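PDB 2OUI: NADP-dependent alcohol dehydrogenase from Entamoeba histolytica, which probably catalyses the reversible, NADP-dependent oxidation of alcohols to aldehydes or ketones as a zinc-binding tetramer. Local coordinates for residues A[30-35]-A[351-356]. The protein carries 1 engineered substitution. Sequence-based numbering, arbitrary orientation.
Sequences RPLALA and IHYDDE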
loop_
_atom_site.group_PDB
_atom_site.type_symbol
_atom_site.label_atom_id
_atom_site.label_comp_id
_atom_site.label_asym_id
_atom_site.label_seq_id
_atom_site.Cartn_x
_atom_site.Cartn_y
_atom_site.Cartn_z
ATOM N N ARG A 30 -26.631 -27.858 -7.593
ATOM C CA ARG A 30 -27.508 -27.767 -8.773
ATOM C C ARG A 30 -27.831 -26.298 -9.043
ATOM O O ARG A 30 -28.001 -25.516 -8.092
ATOM C CB ARG A 30 -28.786 -28.602 -8.564
ATOM C CG ARG A 30 -29.743 -28.068 -7.516
ATOM C CD ARG A 30 -30.956 -29.049 -7.375
ATOM N NE ARG A 30 -31.958 -28.602 -6.410
ATOM C CZ ARG A 30 -33.040 -29.300 -6.073
ATOM N NH1 ARG A 30 -33.254 -30.495 -6.609
ATOM N NH2 ARG A 30 -33.917 -28.804 -5.197
ATOM N N PRO A 31 -27.854 -25.880 -10.335
ATOM C CA PRO A 31 -28.089 -24.446 -10.612
ATOM C C PRO A 31 -29.536 -23.990 -10.429
ATOM O O PRO A 31 -30.464 -24.715 -10.832
ATOM C CB PRO A 31 -27.727 -24.319 -12.100
ATOM C CG PRO A 31 -28.069 -25.673 -12.691
ATOM C CD PRO A 31 -27.639 -26.654 -11.580
ATOM N N LEU A 32 -29.705 -22.793 -9.857
ATOM C CA LEU A 32 -31.004 -22.115 -9.717
ATOM C C LEU A 32 -31.093 -20.897 -10.626
ATOM O O LEU A 32 -32.158 -20.546 -11.072
ATOM C CB LEU A 32 -31.216 -21.640 -8.285
ATOM C CG LEU A 32 -31.323 -22.683 -7.170
ATOM C CD1 LEU A 32 -31.453 -21.942 -5.857
ATOM C CD2 LEU A 32 -32.514 -23.598 -7.415
ATOM N N ALA A 33 -29.964 -20.238 -10.875
ATOM C CA ALA A 33 -29.936 -19.161 -11.859
ATOM C C ALA A 33 -28.544 -19.158 -12.480
ATOM O O ALA A 33 -27.550 -19.404 -11.789
ATOM C CB ALA A 33 -30.279 -17.803 -11.221
ATOM N N LEU A 34 -28.494 -18.953 -13.797
ATOM C CA LEU A 34 -27.231 -19.028 -14.545
ATOM C C LEU A 34 -27.131 -17.851 -15.481
ATOM O O LEU A 34 -28.157 -17.356 -15.937
ATOM C CB LEU A 34 -27.218 -20.308 -15.414
ATOM C CG LEU A 34 -27.161 -21.641 -14.641
ATOM C CD1 LEU A 34 -27.351 -22.816 -15.604
ATOM C CD2 LEU A 34 -25.847 -21.794 -13.840
ATOM N N ALA A 35 -25.910 -17.430 -15.799
ATOM C CA ALA A 35 -25.714 -16.398 -16.838
ATOM C C ALA A 35 -24.514 -16.770 -17.716
ATOM O O ALA A 35 -23.562 -17.373 -17.217
ATOM C CB ALA A 35 -25.492 -15.033 -16.198
ATOM N N ILE A 351 -33.753 -21.742 -13.285
ATOM C CA ILE A 351 -34.043 -23.177 -13.291
ATOM C C ILE A 351 -34.785 -23.533 -11.997
ATOM O O ILE A 351 -34.365 -23.151 -10.907
ATOM C CB ILE A 351 -32.755 -24.047 -13.381
ATOM C CG1 ILE A 351 -31.907 -23.710 -14.618
ATOM C CG2 ILE A 351 -33.111 -25.535 -13.416
ATOM C CD1 ILE A 351 -30.878 -22.638 -14.378
ATOM N N HIS A 352 -35.884 -24.259 -12.136
ATOM C CA HIS A 352 -36.717 -24.662 -10.996
ATOM C C HIS A 352 -36.727 -26.169 -10.752
ATOM O O HIS A 352 -36.515 -26.968 -11.676
ATOM C CB HIS A 352 -38.159 -24.177 -11.178
ATOM C CG HIS A 352 -38.308 -22.692 -11.069
ATOM N ND1 HIS A 352 -38.652 -21.900 -12.143
ATOM C CD2 HIS A 352 -38.141 -21.852 -10.021
ATOM C CE1 HIS A 352 -38.708 -20.638 -11.758
ATOM N NE2 HIS A 352 -38.401 -20.581 -10.476
ATOM N N TYR A 353 -36.982 -26.546 -9.498
ATOM C CA TYR A 353 -37.076 -27.942 -9.105
ATOM C C TYR A 353 -38.298 -28.118 -8.200
ATOM O O TYR A 353 -38.650 -27.193 -7.468
ATOM C CB TYR A 353 -35.814 -28.353 -8.349
ATOM C CG TYR A 353 -34.530 -28.073 -9.112
ATOM C CD1 TYR A 353 -33.862 -26.875 -8.950
ATOM C CD2 TYR A 353 -34.008 -29.017 -10.005
ATOM C CE1 TYR A 353 -32.699 -26.612 -9.648
ATOM C CE2 TYR A 353 -32.817 -28.768 -10.705
ATOM C CZ TYR A 353 -32.186 -27.570 -10.523
ATOM O OH TYR A 353 -31.031 -27.317 -11.226
ATOM N N ASP A 354 -38.935 -29.287 -8.259
ATOM C CA ASP A 354 -40.083 -29.619 -7.382
ATOM C C ASP A 354 -39.805 -29.482 -5.886
ATOM O O ASP A 354 -40.699 -29.128 -5.113
ATOM C CB ASP A 354 -40.563 -31.041 -7.655
ATOM C CG ASP A 354 -41.257 -31.167 -8.987
ATOM O OD1 ASP A 354 -41.410 -32.316 -9.460
ATOM O OD2 ASP A 354 -41.655 -30.121 -9.561
ATOM N N ASP A 355 -38.567 -29.780 -5.488
ATOM C CA ASP A 355 -38.164 -29.728 -4.090
ATOM C C ASP A 355 -37.218 -28.557 -3.813
ATOM O O ASP A 355 -36.431 -28.604 -2.865
ATOM C CB ASP A 355 -37.526 -31.062 -3.682
ATOM C CG ASP A 355 -36.357 -31.476 -4.588
ATOM O OD1 ASP A 355 -36.034 -30.773 -5.578
ATOM O OD2 ASP A 355 -35.742 -32.520 -4.291
ATOM N N GLU A 356 -37.312 -27.507 -4.632
ATOM C CA GLU A 356 -36.461 -26.322 -4.499
ATOM C C GLU A 356 -36.562 -25.718 -3.097
ATOM O O GLU A 356 -35.573 -25.215 -2.553
ATOM C CB GLU A 356 -36.849 -25.279 -5.551
ATOM C CG GLU A 356 -35.947 -24.077 -5.639
ATOM C CD GLU A 356 -36.401 -23.117 -6.718
ATOM O OE1 GLU A 356 -37.220 -23.519 -7.580
ATOM O OE2 GLU A 356 -35.942 -21.960 -6.704
#
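In the GroES-like catalytic domain of this medium-chain alcohol dehydrogenase, strand 27-34 is kinked by a classic beta bulge, Leu32 and Ala33 both facing Val62, and the C-terminal chain packs against it just beyond strand 346-350. At the junction the main chain of Ile351 continues the antiparallel pairing begun by Leu34 and Val349: its N-H points almost straight (177°) at Leu32 O, 3.0 Å from Ile351 N, though from above the carbonyl plane. Leu32 O also accepts a bond from Arg350 NH1. Pro31 O is taken by the phenol: Tyr353 OH donates to it at 2.7 Å, in the carbonyl plane and along a lone pair, which anchors the tip of the side chain.

Arg30 and Tyr353 form a flat stack. Arg30, extended from CG to NE, runs along one face of the Tyr353 ring, with its guanidinium nearly parallel to the ring (2°) and Arg30 CZ 4.0 Å from the ring centroid in a cation-pi contact. Arg30 CD sits over the middle of the Tyr353 ring, 3.6 Å from its centroid, as a CH-pi partner. At the ring edge, Leu32 CD2 touches Tyr353 CE1 and also lies against CG and the carboxylate of Glu356, whose OE2 is salt-bridged to Arg350. Past the bulge in sequence, Leu34 CD1 touches Ile351 CD1 at 3.7 Å.

A type I turn from Tyr353 to Glu356, closed by Glu356 N to Tyr353 O, brings Asp355 to the end of the arginine. Gln64 OE1 takes a further bond from Arg30 NH2, probably helping to fix the guanidinium's rotation. The salt bridge is end-on and converges on one oxygen: Asp355 OD1 lies 3.0 Å from Arg30 NH1 and 2.9 Å from Arg30 NH2.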